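Local atomic coordinates of pyroglutamyl-peptidase I (Fervidobacterium islandicum, PDB entry 6LTQ), a protein that removes the N-terminal pyroglutamyl residue from peptides as a cysteine peptidase of the pyroglutamyl peptidase I family. Residues E28-V37 and A78-G86; L137-A145 and M201-L212. All coordinates share one frame; numbering follows the deposited sequence.

Contact 1 (E28-V37 and A78-G86); sequences EKVNPSMRIV and ALHLGQAGG
Ser33 and Pro32, in the first turn of helix 32-37, lie against Leu81 to Gln83 at the end of strand 78-83 in a buried helix-on-sheet contact near the centre of the subunit. The two axes come within 7.0 Å at 135°, and no direct hydrogen bond joins the segments. The backbones come closest at Ser33 and Gly82, where Ser33 CB sits 3.4 Å from Leu81 O. Further along, the CD1 branch of Leu81 reaches CG2 of Ile36 at 3.9 Å, the two side chains crossing at about a right angle, and also touches CG2 of Val37. Asn31 is the N-cap. With CG anti to the backbone N (chi1 -172°), its OD1 turns back over the helix start and accepts from Ser33 N at 3.0 Å and from Ser33 OG at 2.7 Å, both on one face of the amide; the hydroxyl stands well above the carbonyl plane. The same OD1 rests 3.5 Å from Gln83 CB. An alanine here is likely to leave Ser33 N without its capping acceptor and Glu23 O without the amide donor it now has in Asn31 ND2. Gln83, extended, runs across the Pro32 ring and brings OE1 within 3.4 Å of Pro32 CD. That oxygen takes a hydrogen bond from Gln187 NE2, while one water bridges it to Val30 O and a second joins Gln83 N to Asn31 ND2. Leu19 of the adjacent parallel strand 15-22 packs on both Leu81 and Val37. A helix packed on a sheet of largely parallel strands belongs to the alpha/beta/alpha sandwich of pyroglutamyl peptidases, and the N-cap here fixes where that helix begins.

Contact 2 (L137-A145 and M201-L212); sequences LLKKKKIPA and MTLELQTKAVRL
Leu137 opens the contact by setting its CD2 against CB of Leu212, at the far end of segment 201-212. One residue on, Leu138 sends CD2 3.7 Å from Ala209 O and also touches Leu212 CB, close to where the two backbones are nearest. Lys141 sets its CB across Leu212 CD1 at 3.9 Å; its chain then bends away, and NZ bonds a glycerol probably carried over from crystallisation. Two waters link its carbonyl O to Lys208 NZ, one of them bonding the carbonyl only weakly. Lys142, with positive phi, ends the helix in a Schellman motif, with Ile143 N bonded to Leu138 O, and the chain turns back toward helix 203-212. Ile143 fills the centre: CG1 lies anti to its carbonyl carbon (chi1 -57°), taking CD1 in among Ala209, Lys208 CG and Leu212 CD1, the last at 3.7 Å, while CG1 meets Leu205 CD1 at 3.8 Å. Pro144 finishes the walk, its CD 4.2 Å from Met201 CE. Ile90 of strand 90-97 packs against Leu138, Ile143, Met201 and Ala209, so that the strand backs the contact, while Pro144 and Leu205 also meet Pro185 of the second subunit.

Helix 203-212 is what joins the two contacts, whose centres are 14 Å apart. While contact 2 packs it against 137-145, other residues of the same helix touch the 28-37 segment of contact 1: Ile36 CD1 lies 3.6 Å from Gln206 CB, Pro32 CB is 3.6 Å from Gln206 OE1, and Ile36 CG1 meets Thr207 OG1 at 3.7 Å. Arg35 NH1 adds packing on Leu203 CD2. The centre of contact 1 lies about 8 Å from that of the chain, the centre of contact 2 about 15 Å; the first is buried, the second partly so and bordering the second subunit. The position of Cys156, oxidised to cysteinesulfonic acid and probably the family's nucleophile, belongs to neither contact.

Contact 1 (E28-V37 and A78-G86)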
ATOM      1  N   GLU D  28       9.896 -17.886   9.459  1.00 27.72           N
ATOM      2  CA  GLU D  28      10.856 -17.874   8.364  1.00 29.42           C
ATOM      3  C   GLU D  28      11.987 -18.861   8.634  1.00 29.60           C
ATOM      4  O   GLU D  28      12.336 -19.135   9.782  1.00 35.56           O
ATOM      5  CB  GLU D  28      11.420 -16.463   8.163  1.00 25.10           C
ATOM      6  CG  GLU D  28      10.360 -15.408   7.805  1.00 27.89           C
ATOM      7  CD  GLU D  28       9.764 -15.606   6.407  1.00 28.62           C
ATOM      8  OE1 GLU D  28      10.465 -16.154   5.518  1.00 25.71           O
ATOM      9  OE2 GLU D  28       8.586 -15.218   6.201  1.00 29.30           O
ATOM     10  N   LYS D  29      12.571 -19.394   7.562  1.00 25.64           N
ATOM     11  CA  LYS D  29      13.742 -20.252   7.699  1.00 30.76           C
ATOM     12  C   LYS D  29      15.046 -19.495   7.507  1.00 28.76           C
ATOM     13  O   LYS D  29      16.118 -20.059   7.731  1.00 28.42           O
ATOM     14  CB  LYS D  29      13.669 -21.426   6.713  1.00 44.53           C
ATOM     15  CG  LYS D  29      12.916 -21.121   5.425  1.00 45.72           C
ATOM     16  CD  LYS D  29      12.758 -22.364   4.546  1.00 58.57           C
ATOM     17  CE  LYS D  29      14.054 -22.706   3.822  1.00 54.11           C
ATOM     18  NZ  LYS D  29      13.820 -23.512   2.587  1.00 59.40           N
ATOM     19  N   VAL D  30      14.983 -18.242   7.066  1.00 24.35           N
ATOM     20  CA  VAL D  30      16.167 -17.423   6.872  1.00 17.36           C
ATOM     21  C   VAL D  30      15.861 -16.012   7.376  1.00 19.49           C
ATOM     22  O   VAL D  30      14.705 -15.633   7.573  1.00 22.34           O
ATOM     23  CB  VAL D  30      16.609 -17.391   5.387  1.00 28.19           C
ATOM     24  CG1 VAL D  30      15.682 -16.512   4.562  1.00 20.80           C
ATOM     25  CG2 VAL D  30      18.012 -16.903   5.263  1.00 36.46           C
ATOM     26  N   ASN D  31      16.915 -15.254   7.595  1.00 19.83           N
ATOM     27  CA  ASN D  31      16.810 -13.844   7.949  1.00 23.12           C
ATOM     28  C   ASN D  31      17.855 -13.090   7.139  1.00 23.32           C
ATOM     29  O   ASN D  31      19.051 -13.404   7.228  1.00 20.97           O
ATOM     30  CB  ASN D  31      17.015 -13.645   9.453  1.00 21.48           C
ATOM     31  CG  ASN D  31      16.720 -12.214   9.907  1.00 24.37           C
ATOM     32  OD1 ASN D  31      17.050 -11.244   9.211  1.00 19.73           O
ATOM     33  ND2 ASN D  31      16.135 -12.079  11.101  1.00 20.46           N
ATOM     34  N   PRO D  32      17.451 -12.102   6.325  1.00 21.74           N
ATOM     35  CA  PRO D  32      18.450 -11.383   5.515  1.00 16.24           C
ATOM     36  C   PRO D  32      19.567 -10.753   6.332  1.00 20.32           C
ATOM     37  O   PRO D  32      20.699 -10.667   5.841  1.00 17.89           O
ATOM     38  CB  PRO D  32      17.612 -10.313   4.784  1.00 18.27           C
ATOM     39  CG  PRO D  32      16.400 -10.127   5.651  1.00 17.96           C
ATOM     40  CD  PRO D  32      16.105 -11.506   6.196  1.00 19.50           C
ATOM     41  N   SER D  33      19.280 -10.247   7.534  1.00 19.75           N
ATOM     42  CA  SER D  33      20.355  -9.689   8.358  1.00 19.32           C
ATOM     43  C   SER D  33      21.415 -10.745   8.679  1.00 18.23           C
ATOM     44  O   SER D  33      22.614 -10.473   8.583  1.00 18.02           O
ATOM     45  CB  SER D  33      19.799  -9.042   9.628  1.00 15.62           C
ATOM     46  OG  SER D  33      19.109  -9.952  10.460  1.00 17.18           O
ATOM     47  N   MET D  34      20.989 -11.941   9.084  1.00 19.55           N
ATOM     48  CA  MET D  34      21.950 -13.010   9.380  1.00 24.84           C
ATOM     49  C   MET D  34      22.763 -13.380   8.138  1.00 26.75           C
ATOM     50  O   MET D  34      23.993 -13.506   8.204  1.00 24.35           O
ATOM     51  CB  MET D  34      21.199 -14.231   9.929  1.00 23.53           C
ATOM     52  CG  MET D  34      22.062 -15.467  10.370  1.00 16.88           C
ATOM     53  SD  MET D  34      20.949 -16.670  11.125  1.00 31.01           S
ATOM     54  CE  MET D  34      22.029 -18.105  11.178  1.00 47.71           C
ATOM     55  N   ARG D  35      22.103 -13.514   6.980  1.00 20.14           N
ATOM     56  CA  ARG D  35      22.834 -13.897   5.769  1.00 24.72           C
ATOM     57  C   ARG D  35      23.870 -12.854   5.369  1.00 28.15           C
ATOM     58  O   ARG D  35      24.986 -13.211   4.975  1.00 27.53           O
ATOM     59  CB  ARG D  35      21.875 -14.127   4.604  1.00 26.30           C
ATOM     60  CG  ARG D  35      20.885 -15.222   4.844  1.00 39.06           C
ATOM     61  CD  ARG D  35      21.457 -16.570   4.460  1.00 47.94           C
ATOM     62  NE  ARG D  35      21.916 -16.591   3.077  1.00 46.37           N
ATOM     63  CZ  ARG D  35      21.175 -17.006   2.056  1.00 65.75           C
ATOM     64  NH1 ARG D  35      21.675 -16.997   0.826  1.00 73.28           N
ATOM     65  NH2 ARG D  35      19.932 -17.428   2.264  1.00 55.08           N
ATOM     66  N   ILE D  36      23.527 -11.560   5.449  1.00 28.25           N
ATOM     67  CA  ILE D  36      24.490 -10.512   5.094  1.00 19.83           C
ATOM     68  C   ILE D  36      25.680 -10.533   6.042  1.00 24.90           C
ATOM     69  O   ILE D  36      26.832 -10.332   5.629  1.00 21.01           O
ATOM     70  CB  ILE D  36      23.831  -9.118   5.098  1.00 20.76           C
ATOM     71  CG1 ILE D  36      22.758  -8.986   4.022  1.00 20.29           C
ATOM     72  CG2 ILE D  36      24.892  -8.009   4.916  1.00 19.57           C
ATOM     73  CD1 ILE D  36      22.044  -7.624   4.103  1.00 19.95           C
ATOM     74  N   VAL D  37      25.413 -10.706   7.339  1.00 19.43           N
ATOM     75  CA  VAL D  37      26.497 -10.720   8.312  1.00 22.53           C
ATOM     76  C   VAL D  37      27.446 -11.882   8.013  1.00 31.61           C
ATOM     77  O   VAL D  37      28.674 -11.713   7.997  1.00 25.31           O
ATOM     78  CB  VAL D  37      25.932 -10.797   9.743  1.00 24.14           C
ATOM     79  CG1 VAL D  37      27.060 -11.127  10.739  1.00 27.51           C
ATOM     80  CG2 VAL D  37      25.259  -9.475  10.145  1.00 21.08           C
ATOM     81  N   ALA D  78      28.133   0.691  16.149  1.00 17.28           N
ATOM     82  CA  ALA D  78      27.277  -0.471  16.006  1.00 23.47           C
ATOM     83  C   ALA D  78      26.430  -0.246  14.762  1.00 25.76           C
ATOM     84  O   ALA D  78      25.795   0.805  14.626  1.00 18.88           O
ATOM     85  CB  ALA D  78      26.405  -0.668  17.244  1.00 22.28           C
ATOM     86  N   LEU D  79      26.489  -1.184  13.830  1.00 22.49           N
ATOM     87  CA  LEU D  79      25.650  -1.169  12.634  1.00 22.43           C
ATOM     88  C   LEU D  79      24.744  -2.376  12.793  1.00 21.54           C
ATOM     89  O   LEU D  79      25.158  -3.515  12.543  1.00 18.13           O
ATOM     90  CB  LEU D  79      26.490  -1.230  11.361  1.00 22.67           C
ATOM     91  CG  LEU D  79      25.779  -1.148  10.003  1.00 29.94           C
ATOM     92  CD1 LEU D  79      24.841   0.051   9.967  1.00 24.24           C
ATOM     93  CD2 LEU D  79      26.798  -1.069   8.845  1.00 24.77           C
ATOM     94  N   HIS D  80      23.521  -2.137  13.261  1.00 14.21           N
ATOM     95  CA  HIS D  80      22.582  -3.212  13.514  1.00 13.82           C
ATOM     96  C   HIS D  80      21.732  -3.445  12.273  1.00 19.37           C
ATOM     97  O   HIS D  80      21.130  -2.501  11.741  1.00 17.04           O
ATOM     98  CB  HIS D  80      21.669  -2.883  14.692  1.00 15.05           C
ATOM     99  CG  HIS D  80      22.380  -2.729  15.995  1.00 22.48           C
ATOM    100  ND1 HIS D  80      23.113  -3.748  16.574  1.00 20.42           N
ATOM    101  CD2 HIS D  80      22.452  -1.679  16.844  1.00 21.84           C
ATOM    102  CE1 HIS D  80      23.611  -3.322  17.724  1.00 24.59           C
ATOM    103  NE2 HIS D  80      23.225  -2.070  17.910  1.00 25.99           N
ATOM    104  N   LEU D  81      21.668  -4.698  11.831  1.00 14.42           N
ATOM    105  CA  LEU D  81      20.826  -5.088  10.709  1.00 18.38           C
ATOM    106  C   LEU D  81      19.635  -5.889  11.195  1.00 22.13           C
ATOM    107  O   LEU D  81      19.747  -6.690  12.128  1.00 18.91           O
ATOM    108  CB  LEU D  81      21.596  -5.919   9.676  1.00 14.73           C
ATOM    109  CG  LEU D  81      22.912  -5.359   9.148  1.00 13.76           C
ATOM    110  CD1 LEU D  81      23.500  -6.319   8.090  1.00 15.32           C
ATOM    111  CD2 LEU D  81      22.758  -3.926   8.592  1.00 20.14           C
ATOM    112  N   GLY D  82      18.497  -5.701  10.536  1.00 11.78           N
ATOM    113  CA  GLY D  82      17.323  -6.473  10.875  1.00 13.03           C
ATOM    114  C   GLY D  82      16.406  -6.609   9.678  1.00 17.41           C
ATOM    115  O   GLY D  82      16.501  -5.850   8.707  1.00 18.87           O
ATOM    116  N   GLN D  83      15.516  -7.595   9.764  1.00 17.99           N
ATOM    117  CA  GLN D  83      14.531  -7.858   8.721  1.00 19.20           C
ATOM    118  C   GLN D  83      13.309  -6.962   8.920  1.00 16.81           C
ATOM    119  O   GLN D  83      12.778  -6.866  10.025  1.00 16.15           O
ATOM    120  CB  GLN D  83      14.130  -9.335   8.750  1.00 19.93           C
ATOM    121  CG  GLN D  83      13.003  -9.705   7.818  1.00 17.37           C
ATOM    122  CD  GLN D  83      12.495 -11.103   8.087  1.00 26.50           C
ATOM    123  OE1 GLN D  83      13.154 -12.095   7.745  1.00 23.79           O
ATOM    124  NE2 GLN D  83      11.335 -11.197   8.714  1.00 16.11           N
ATOM    125  N   ALA D  84      12.877  -6.289   7.855  1.00 14.16           N
ATOM    126  CA  ALA D  84      11.630  -5.518   7.876  1.00 19.55           C
ATOM    127  C   ALA D  84      10.768  -6.032   6.736  1.00 16.01           C
ATOM    128  O   ALA D  84      10.704  -5.401   5.677  1.00 16.70           O
ATOM    129  CB  ALA D  84      11.884  -3.989   7.744  1.00 20.84           C
ATOM    130  N   GLY D  85      10.128  -7.186   6.949  1.00 16.44           N
ATOM    131  CA  GLY D  85       9.293  -7.799   5.930  1.00 18.16           C
ATOM    132  C   GLY D  85       8.201  -6.858   5.461  1.00 21.20           C
ATOM    133  O   GLY D  85       7.445  -6.318   6.277  1.00 16.87           O
ATOM    134  N   GLY D  86       8.105  -6.659   4.153  1.00 18.65           N
ATOM    135  CA  GLY D  86       7.182  -5.700   3.592  1.00 20.47           C
ATOM    136  C   GLY D  86       7.827  -4.400   3.151  1.00 20.10           C
ATOM    137  O   GLY D  86       7.208  -3.650   2.380  1.00 16.60           O
TER
HETATM  138  O   HOH W   1      13.563 -14.248   9.594  1.00 17.57           O
HETATM  139  O   HOH W   2      15.383  -9.285  12.230  1.00 21.02           O

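Contact 2 (L137-A145 and M201-L212)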
ATOM      1  N   LEU D 137      23.914   8.631  -0.285  1.00 17.67           N
ATOM      2  CA  LEU D 137      24.970   7.816  -0.889  1.00 22.79           C
ATOM      3  C   LEU D 137      24.400   6.576  -1.558  1.00 18.92           C
ATOM      4  O   LEU D 137      24.760   6.247  -2.698  1.00 17.52           O
ATOM      5  CB  LEU D 137      25.993   7.390   0.166  1.00 19.49           C
ATOM      6  CG  LEU D 137      27.214   6.686  -0.446  1.00 22.85           C
ATOM      7  CD1 LEU D 137      28.495   7.293   0.116  1.00 29.22           C
ATOM      8  CD2 LEU D 137      27.194   5.209  -0.203  1.00 23.01           C
ATOM      9  N   LEU D 138      23.521   5.855  -0.853  1.00 18.14           N
ATOM     10  CA  LEU D 138      22.933   4.642  -1.413  1.00 15.81           C
ATOM     11  C   LEU D 138      22.143   4.933  -2.692  1.00 19.63           C
ATOM     12  O   LEU D 138      22.316   4.242  -3.707  1.00 18.09           O
ATOM     13  CB  LEU D 138      22.043   3.975  -0.374  1.00 17.03           C
ATOM     14  CG  LEU D 138      22.828   3.379   0.803  1.00 15.26           C
ATOM     15  CD1 LEU D 138      21.884   2.861   1.869  1.00 15.03           C
ATOM     16  CD2 LEU D 138      23.760   2.270   0.303  1.00 17.82           C
ATOM     17  N   LYS D 139      21.337   6.001  -2.687  1.00 16.28           N
ATOM     18  CA  LYS D 139      20.557   6.329  -3.884  1.00 16.50           C
ATOM     19  C   LYS D 139      21.476   6.687  -5.042  1.00 18.17           C
ATOM     20  O   LYS D 139      21.250   6.281  -6.190  1.00 18.20           O
ATOM     21  CB  LYS D 139      19.600   7.503  -3.638  1.00 14.73           C
ATOM     22  CG  LYS D 139      18.451   7.288  -2.630  1.00 22.24           C
ATOM     23  CD  LYS D 139      17.761   8.637  -2.395  1.00 25.79           C
ATOM     24  CE  LYS D 139      16.788   8.560  -1.240  1.00 25.80           C
ATOM     25  NZ  LYS D 139      15.541   7.842  -1.666  1.00 19.69           N
ATOM     26  N   LYS D 140      22.568   7.390  -4.742  1.00 18.64           N
ATOM     27  CA  LYS D 140      23.418   7.852  -5.825  1.00 20.78           C
ATOM     28  C   LYS D 140      24.119   6.674  -6.453  1.00 19.05           C
ATOM     29  O   LYS D 140      24.531   6.704  -7.620  1.00 21.52           O
ATOM     30  CB  LYS D 140      24.396   8.806  -5.216  1.00 22.62           C
ATOM     31  CG  LYS D 140      24.174  10.145  -5.776  1.00 41.69           C
ATOM     32  CD  LYS D 140      22.545  10.280  -5.486  1.00 65.43           C
ATOM     33  CE  LYS D 140      21.959  11.522  -6.239  1.00 72.75           C
ATOM     34  NZ  LYS D 140      22.400  12.998  -6.119  1.00 71.05           N
ATOM     35  N   LYS D 141      24.279   5.616  -5.664  1.00 16.87           N
ATOM     36  CA  LYS D 141      24.781   4.329  -6.142  1.00 18.88           C
ATOM     37  C   LYS D 141      23.672   3.420  -6.689  1.00 24.04           C
ATOM     38  O   LYS D 141      23.878   2.201  -6.818  1.00 21.20           O
ATOM     39  CB  LYS D 141      25.491   3.576  -5.012  1.00 20.69           C
ATOM     40  CG  LYS D 141      26.673   4.342  -4.417  1.00 25.95           C
ATOM     41  CD  LYS D 141      27.805   4.478  -5.428  1.00 28.55           C
ATOM     42  CE  LYS D 141      28.965   5.244  -4.796  1.00 43.46           C
ATOM     43  NZ  LYS D 141      30.169   5.269  -5.662  1.00 39.85           N
ATOM     44  N   LYS D 142      22.484   3.982  -6.932  1.00 22.43           N
ATOM     45  CA  LYS D 142      21.356   3.310  -7.594  1.00 19.63           C
ATOM     46  C   LYS D 142      20.697   2.243  -6.723  1.00 20.41           C
ATOM     47  O   LYS D 142      20.141   1.262  -7.237  1.00 19.36           O
ATOM     48  CB  LYS D 142      21.769   2.706  -8.941  1.00 18.14           C
ATOM     49  CG  LYS D 142      22.436   3.722  -9.883  1.00 21.85           C
ATOM     50  CD  LYS D 142      22.774   3.067 -11.211  1.00 27.19           C
ATOM     51  CE  LYS D 142      23.684   3.955 -12.039  1.00 37.64           C
ATOM     52  NZ  LYS D 142      23.049   5.265 -12.330  1.00 58.75           N
ATOM     53  N   ILE D 143      20.735   2.414  -5.409  1.00 15.27           N
ATOM     54  CA  ILE D 143      20.107   1.474  -4.490  1.00 14.59           C
ATOM     55  C   ILE D 143      18.938   2.174  -3.812  1.00 10.78           C
ATOM     56  O   ILE D 143      19.141   3.193  -3.131  1.00 14.12           O
ATOM     57  CB  ILE D 143      21.111   0.935  -3.458  1.00 16.49           C
ATOM     58  CG1 ILE D 143      22.294   0.268  -4.178  1.00 22.30           C
ATOM     59  CG2 ILE D 143      20.435  -0.056  -2.543  1.00 18.39           C
ATOM     60  CD1 ILE D 143      23.332  -0.366  -3.229  1.00 19.49           C
ATOM     61  N   PRO D 144      17.714   1.659  -3.916  1.00 13.01           N
ATOM     62  CA  PRO D 144      16.583   2.264  -3.195  1.00 12.69           C
ATOM     63  C   PRO D 144      16.840   2.298  -1.691  1.00 14.22           C
ATOM     64  O   PRO D 144      17.229   1.298  -1.090  1.00 13.06           O
ATOM     65  CB  PRO D 144      15.399   1.345  -3.542  1.00 12.65           C
ATOM     66  CG  PRO D 144      15.791   0.714  -4.838  1.00 14.25           C
ATOM     67  CD  PRO D 144      17.298   0.547  -4.792  1.00 13.37           C
ATOM     68  N   ALA D 145      16.624   3.464  -1.086  1.00 15.18           N
ATOM     69  CA  ALA D 145      16.937   3.645   0.324  1.00 14.18           C
ATOM     70  C   ALA D 145      16.164   4.845   0.829  1.00 14.11           C
ATOM     71  O   ALA D 145      15.881   5.776   0.068  1.00 15.01           O
ATOM     72  CB  ALA D 145      18.447   3.844   0.571  1.00 12.41           C
ATOM     73  N   MET D 201      14.257  -7.757  -2.027  1.00  9.61           N
ATOM     74  CA  MET D 201      15.495  -7.269  -2.621  1.00 10.64           C
ATOM     75  C   MET D 201      16.516  -8.396  -2.541  1.00 12.46           C
ATOM     76  O   MET D 201      16.630  -9.041  -1.496  1.00 12.81           O
ATOM     77  CB  MET D 201      16.004  -6.005  -1.908  1.00 11.10           C
ATOM     78  CG  MET D 201      17.267  -5.366  -2.542  1.00  9.97           C
ATOM     79  SD  MET D 201      17.804  -3.920  -1.594  1.00 14.99           S
ATOM     80  CE  MET D 201      16.673  -2.653  -2.204  1.00 13.91           C
ATOM     81  N   THR D 202      17.211  -8.663  -3.648  1.00 13.79           N
ATOM     82  CA  THR D 202      18.140  -9.795  -3.662  1.00 18.24           C
ATOM     83  C   THR D 202      19.206  -9.646  -2.583  1.00 19.16           C
ATOM     84  O   THR D 202      19.567  -8.536  -2.178  1.00 12.06           O
ATOM     85  CB  THR D 202      18.828  -9.948  -5.029  1.00 14.97           C
ATOM     86  OG1 THR D 202      19.678  -8.821  -5.279  1.00 14.23           O
ATOM     87  CG2 THR D 202      17.801 -10.079  -6.155  1.00 14.21           C
ATOM     88  N   LEU D 203      19.717 -10.798  -2.126  1.00 16.01           N
ATOM     89  CA  LEU D 203      20.819 -10.788  -1.164  1.00 16.64           C
ATOM     90  C   LEU D 203      22.010 -10.023  -1.716  1.00 14.46           C
ATOM     91  O   LEU D 203      22.680  -9.270  -0.986  1.00 18.29           O
ATOM     92  CB  LEU D 203      21.228 -12.227  -0.822  1.00 16.53           C
ATOM     93  CG  LEU D 203      22.391 -12.342   0.177  1.00 20.65           C
ATOM     94  CD1 LEU D 203      22.001 -11.790   1.566  1.00 18.17           C
ATOM     95  CD2 LEU D 203      22.842 -13.796   0.272  1.00 29.40           C
ATOM     96  N   GLU D 204      22.277 -10.168  -3.018  1.00 15.33           N
ATOM     97  CA  GLU D 204      23.421  -9.484  -3.606  1.00 17.58           C
ATOM     98  C   GLU D 204      23.305  -7.967  -3.462  1.00 19.89           C
ATOM     99  O   GLU D 204      24.259  -7.292  -3.047  1.00 15.32           O
ATOM    100  CB  GLU D 204      23.579  -9.899  -5.075  1.00 23.62           C
ATOM    101  CG  GLU D 204      23.587 -11.437  -5.297  1.00 37.29           C
ATOM    102  CD  GLU D 204      22.184 -12.051  -5.457  1.00 51.68           C
ATOM    103  OE1 GLU D 204      21.604 -11.957  -6.567  1.00 58.36           O
ATOM    104  OE2 GLU D 204      21.663 -12.659  -4.497  1.00 32.08           O
ATOM    105  N   LEU D 205      22.127  -7.417  -3.750  1.00 13.96           N
ATOM    106  CA  LEU D 205      21.962  -5.966  -3.656  1.00 18.85           C
ATOM    107  C   LEU D 205      21.945  -5.498  -2.201  1.00 13.67           C
ATOM    108  O   LEU D 205      22.544  -4.464  -1.873  1.00 15.52           O
ATOM    109  CB  LEU D 205      20.686  -5.528  -4.390  1.00 14.62           C
ATOM    110  CG  LEU D 205      20.502  -4.010  -4.525  1.00 20.16           C
ATOM    111  CD1 LEU D 205      21.687  -3.344  -5.246  1.00 17.58           C
ATOM    112  CD2 LEU D 205      19.163  -3.677  -5.221  1.00 21.42           C
ATOM    113  N   GLN D 206      21.289  -6.248  -1.308  1.00 13.01           N
ATOM    114  CA  GLN D 206      21.314  -5.879   0.110  1.00 12.70           C
ATOM    115  C   GLN D 206      22.740  -5.909   0.658  1.00 20.01           C
ATOM    116  O   GLN D 206      23.139  -5.035   1.437  1.00 15.68           O
ATOM    117  CB  GLN D 206      20.438  -6.820   0.938  1.00 15.39           C
ATOM    118  CG  GLN D 206      18.970  -6.818   0.586  1.00 15.35           C
ATOM    119  CD  GLN D 206      18.150  -7.423   1.683  1.00 17.02           C
ATOM    120  OE1 GLN D 206      18.514  -7.345   2.863  1.00 20.02           O
ATOM    121  NE2 GLN D 206      17.038  -8.042   1.318  1.00 12.61           N
ATOM    122  N   THR D 207      23.513  -6.926   0.275  1.00 20.20           N
ATOM    123  CA  THR D 207      24.901  -7.005   0.722  1.00 17.72           C
ATOM    124  C   THR D 207      25.708  -5.834   0.183  1.00 17.63           C
ATOM    125  O   THR D 207      26.505  -5.224   0.911  1.00 19.07           O
ATOM    126  CB  THR D 207      25.502  -8.342   0.295  1.00 18.16           C
ATOM    127  OG1 THR D 207      24.729  -9.403   0.872  1.00 20.70           O
ATOM    128  CG2 THR D 207      26.939  -8.464   0.775  1.00 16.45           C
ATOM    129  N   LYS D 208      25.492  -5.483  -1.082  1.00 18.86           N
ATOM    130  CA  LYS D 208      26.172  -4.324  -1.636  1.00 21.23           C
ATOM    131  C   LYS D 208      25.827  -3.060  -0.849  1.00 20.29           C
ATOM    132  O   LYS D 208      26.703  -2.220  -0.586  1.00 15.76           O
ATOM    133  CB  LYS D 208      25.821  -4.171  -3.120  1.00 19.48           C
ATOM    134  CG  LYS D 208      26.409  -2.924  -3.759  1.00 19.33           C
ATOM    135  CD  LYS D 208      26.113  -2.840  -5.264  1.00 23.38           C
ATOM    136  CE  LYS D 208      26.672  -1.558  -5.878  1.00 34.28           C
ATOM    137  NZ  LYS D 208      26.434  -1.455  -7.355  1.00 30.01           N
ATOM    138  N   ALA D 209      24.564  -2.913  -0.438  1.00 14.55           N
ATOM    139  CA  ALA D 209      24.187  -1.711   0.297  1.00 18.37           C
ATOM    140  C   ALA D 209      24.945  -1.615   1.618  1.00 17.63           C
ATOM    141  O   ALA D 209      25.518  -0.570   1.947  1.00 16.89           O
ATOM    142  CB  ALA D 209      22.678  -1.692   0.538  1.00 16.24           C
ATOM    143  N   VAL D 210      24.971  -2.710   2.381  1.00 19.90           N
ATOM    144  CA  VAL D 210      25.657  -2.696   3.667  1.00 15.76           C
ATOM    145  C   VAL D 210      27.158  -2.531   3.459  1.00 20.43           C
ATOM    146  O   VAL D 210      27.830  -1.822   4.223  1.00 20.44           O
ATOM    147  CB  VAL D 210      25.311  -3.962   4.465  1.00 27.29           C
ATOM    148  CG1 VAL D 210      26.134  -4.026   5.756  1.00 23.26           C
ATOM    149  CG2 VAL D 210      23.797  -3.967   4.791  1.00 16.98           C
ATOM    150  N   ARG D 211      27.699  -3.160   2.410  1.00 21.10           N
ATOM    151  CA  ARG D 211      29.112  -2.988   2.058  1.00 22.34           C
ATOM    152  C   ARG D 211      29.436  -1.524   1.820  1.00 23.62           C
ATOM    153  O   ARG D 211      30.417  -0.995   2.355  1.00 23.54           O
ATOM    154  CB  ARG D 211      29.419  -3.888   0.852  1.00 23.50           C
ATOM    155  CG  ARG D 211      30.869  -3.982   0.347  1.00 44.41           C
ATOM    156  CD  ARG D 211      31.037  -3.977  -1.131  1.00 51.29           C
ATOM    157  NE  ARG D 211      30.305  -5.096  -1.736  1.00 66.09           N
ATOM    158  CZ  ARG D 211      30.282  -5.481  -3.019  1.00 66.02           C
ATOM    159  NH1 ARG D 211      31.133  -5.020  -3.921  1.00 72.94           N
ATOM    160  NH2 ARG D 211      29.486  -6.538  -3.355  1.00 62.72           N
ATOM    161  N   LEU D 212      28.560  -0.828   1.100  1.00 24.91           N
ATOM    162  CA  LEU D 212      28.790   0.581   0.813  1.00 16.56           C
ATOM    163  C   LEU D 212      28.739   1.438   2.070  1.00 23.90           C
ATOM    164  O   LEU D 212      29.435   2.460   2.155  1.00 25.41           O
ATOM    165  CB  LEU D 212      27.775   1.094  -0.212  1.00 17.47           C
ATOM    166  CG  LEU D 212      28.028   0.702  -1.671  1.00 26.11           C
ATOM    167  CD1 LEU D 212      26.746   0.852  -2.517  1.00 23.07           C
ATOM    168  CD2 LEU D 212      29.176   1.537  -2.250  1.00 26.93           C
TER
HETATM  169  O   HOH W   3      23.582  -1.154  -7.688  1.00 38.15           O
HETATM  170  O   HOH W   4      26.097   1.323  -8.159  1.00 38.18           O